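Local coordinates for protein putative phosphosugar isomerase (Clostridium difficile, PDB 3G68) that probably binds, and may isomerise, a phosphorylated sugar or related carbohydrate derivative through its double-SIS-domain fold, at residues B[50-53]-B[54-57]. Numbering follows the deposited sequence.
Sequences VQVQ and PYLQ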
ATOM      1  N   VAL B  50      27.080  46.515 -17.599  1.00 11.58           N
ATOM      2  CA  VAL B  50      26.333  46.679 -18.837  1.00 10.88           C
ATOM      3  C   VAL B  50      25.140  45.718 -18.865  1.00 12.84           C
ATOM      4  O   VAL B  50      24.026  46.085 -19.225  1.00 12.02           O
ATOM      5  CB  VAL B  50      27.218  46.399 -20.080  1.00 11.86           C
ATOM      6  CG1 VAL B  50      26.405  46.482 -21.358  1.00  8.94           C
ATOM      7  CG2 VAL B  50      28.412  47.328 -20.150  1.00 13.89           C
ATOM      8  N   GLN B  51      25.385  44.472 -18.475  1.00 12.72           N
ATOM      9  CA  GLN B  51      24.357  43.459 -18.549  1.00 12.43           C
ATOM     10  C   GLN B  51      23.214  43.651 -17.575  1.00 11.84           C
ATOM     11  O   GLN B  51      22.063  43.492 -17.978  1.00 11.74           O
ATOM     12  CB  GLN B  51      24.950  42.049 -18.350  1.00 12.76           C
ATOM     13  CG  GLN B  51      23.927  40.916 -18.428  1.00 10.81           C
ATOM     14  CD  GLN B  51      23.183  40.899 -19.733  1.00 13.38           C
ATOM     15  OE1 GLN B  51      23.780  41.094 -20.823  1.00 11.82           O
ATOM     16  NE2 GLN B  51      21.889  40.645 -19.660  1.00 11.08           N
ATOM     17  N   VAL B  52      23.527  43.990 -16.326  1.00 13.34           N
ATOM     18  CA  VAL B  52      22.518  44.081 -15.256  1.00 13.71           C
ATOM     19  C   VAL B  52      21.867  45.469 -15.115  1.00 15.44           C
ATOM     20  O   VAL B  52      20.749  45.574 -14.621  1.00 14.27           O
ATOM     21  CB  VAL B  52      23.131  43.624 -13.917  1.00 13.58           C
ATOM     22  CG1 VAL B  52      22.127  43.677 -12.788  1.00 14.80           C
ATOM     23  CG2 VAL B  52      23.668  42.184 -14.112  1.00 12.23           C
ATOM     24  N   GLN B  53      22.535  46.517 -15.590  1.00 16.28           N
ATOM     25  CA  GLN B  53      21.950  47.856 -15.513  1.00 17.05           C
ATOM     26  C   GLN B  53      20.488  47.937 -15.973  1.00 16.49           C
ATOM     27  O   GLN B  53      19.684  48.579 -15.284  1.00 17.51           O
ATOM     28  CB  GLN B  53      22.837  48.912 -16.197  1.00 17.35           C
ATOM     29  CG  GLN B  53      22.271  50.340 -16.128  1.00 18.39           C
ATOM     30  CD  GLN B  53      21.208  50.630 -17.182  1.00 22.62           C
ATOM     31  OE1 GLN B  53      21.221  50.055 -18.268  1.00 28.87           O
ATOM     32  NE2 GLN B  53      20.310  51.572 -16.881  1.00 25.00           N
ATOM     33  N   PRO B  54      20.134  47.330 -17.125  1.00 17.07           N
ATOM     34  CA  PRO B  54      18.718  47.416 -17.495  1.00 17.25           C
ATOM     35  C   PRO B  54      17.784  46.830 -16.435  1.00 17.23           C
ATOM     36  O   PRO B  54      16.790  47.456 -16.070  1.00 16.14           O
ATOM     37  CB  PRO B  54      18.632  46.626 -18.802  1.00 16.47           C
ATOM     38  CG  PRO B  54      20.005  46.709 -19.386  1.00 16.34           C
ATOM     39  CD  PRO B  54      20.905  46.617 -18.164  1.00 19.08           C
ATOM     40  N   TYR B  55      18.120  45.653 -15.926  1.00 16.07           N
ATOM     41  CA  TYR B  55      17.308  45.017 -14.879  1.00 15.69           C
ATOM     42  C   TYR B  55      17.113  45.944 -13.722  1.00 15.40           C
ATOM     43  O   TYR B  55      15.988  46.121 -13.238  1.00 16.54           O
ATOM     44  CB  TYR B  55      18.003  43.743 -14.396  1.00 15.10           C
ATOM     45  CG  TYR B  55      17.375  43.029 -13.208  1.00 13.56           C
ATOM     46  CD1 TYR B  55      16.270  42.212 -13.372  1.00 14.49           C
ATOM     47  CD2 TYR B  55      17.945  43.115 -11.935  1.00 13.85           C
ATOM     48  CE1 TYR B  55      15.703  41.551 -12.286  1.00 10.71           C
ATOM     49  CE2 TYR B  55      17.398  42.425 -10.855  1.00 14.19           C
ATOM     50  CZ  TYR B  55      16.289  41.635 -11.046  1.00 15.37           C
ATOM     51  OH  TYR B  55      15.734  40.926  -9.986  1.00 13.47           O
ATOM     52  N   LEU B  56      18.211  46.561 -13.299  1.00 14.57           N
ATOM     53  CA  LEU B  56      18.199  47.434 -12.164  1.00 15.19           C
ATOM     54  C   LEU B  56      17.392  48.695 -12.407  1.00 18.62           C
ATOM     55  O   LEU B  56      16.653  49.139 -11.518  1.00 17.08           O
ATOM     56  CB  LEU B  56      19.608  47.783 -11.745  1.00 14.83           C
ATOM     57  CG  LEU B  56      20.358  46.627 -11.097  1.00 14.49           C
ATOM     58  CD1 LEU B  56      21.808  47.091 -10.820  1.00 11.87           C
ATOM     59  CD2 LEU B  56      19.640  46.165  -9.838  1.00 15.34           C
ATOM     60  N   GLN B  57      17.542  49.256 -13.608  1.00 19.36           N
ATOM     61  CA  GLN B  57      16.787  50.449 -13.992  1.00 20.69           C
ATOM     62  C   GLN B  57      15.277  50.147 -13.963  1.00 20.35           C
ATOM     63  O   GLN B  57      14.484  50.986 -13.559  1.00 20.31           O
ATOM     64  CB  GLN B  57      17.230  50.935 -15.375  1.00 19.48           C
ATOM     65  CG  GLN B  57      16.640  52.294 -15.818  1.00 24.54           C
ATOM     66  CD  GLN B  57      17.102  53.510 -14.994  1.00 28.89           C
ATOM     67  OE1 GLN B  57      18.060  53.453 -14.227  1.00 38.49           O
ATOM     68  NE2 GLN B  57      16.436  54.627 -15.200  1.00 33.63           N
TER
HETATM   69  O   HOH W   1      19.487  43.047 -17.401  1.00 11.95           O
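With CG anti to the backbone N (chi1 -179°) and the chain folded about CB–CG, Gln53 lays its amide beside the side chain of Gln57, one turn further along a proline-kinked helix; the two side chains extend alongside one another. Helix 43-59 is the crossover of the beta-alpha-beta unit joining strands 36-40 and 63-67 in the SIS domain. Gln53 NE2 comes within 3.5 Å of Gln57 CB, and the amide planes are turned 34° apart. Both amides serve strand 63-67 rather than each other: Gln53 NE2 donates to Val64 O and Gln57 OE1 accepts from Val64 N, so the pair grips both backbone polar groups of one residue. The same bend puts Gln53 OE1 3.5 Å from CD of the next residue, Pro54, whose ring the glutamine chain crosses at about a right angle. Pro54 has no N-H to offer the preceding turn, and its ring intrudes there instead, CD standing 3.3 Å from Val50 O. Where the helix opens, a water donates to Gln51 O (2.7 Å) and accepts from Tyr55 N over a longer 3.3 Å, standing in for the direct bond between these two backbone atoms. Regular pairing then resumes, Leu56 N to Val52 O at 3.0 Å and Gln57 N to Gln53 O at 2.8 Å, both nearly straight. Away from the glutamines, the Tyr55 side chain packs on Met155 and Leu159 of helix 145-165 and meets Tyr308 edge-to-face, while its OH hydrogen-bonds to Tyr309 OH. Val52 CG1, directed anti to its own N, meets the branch point of Leu56 with 3.8 Å between CG1 and CG.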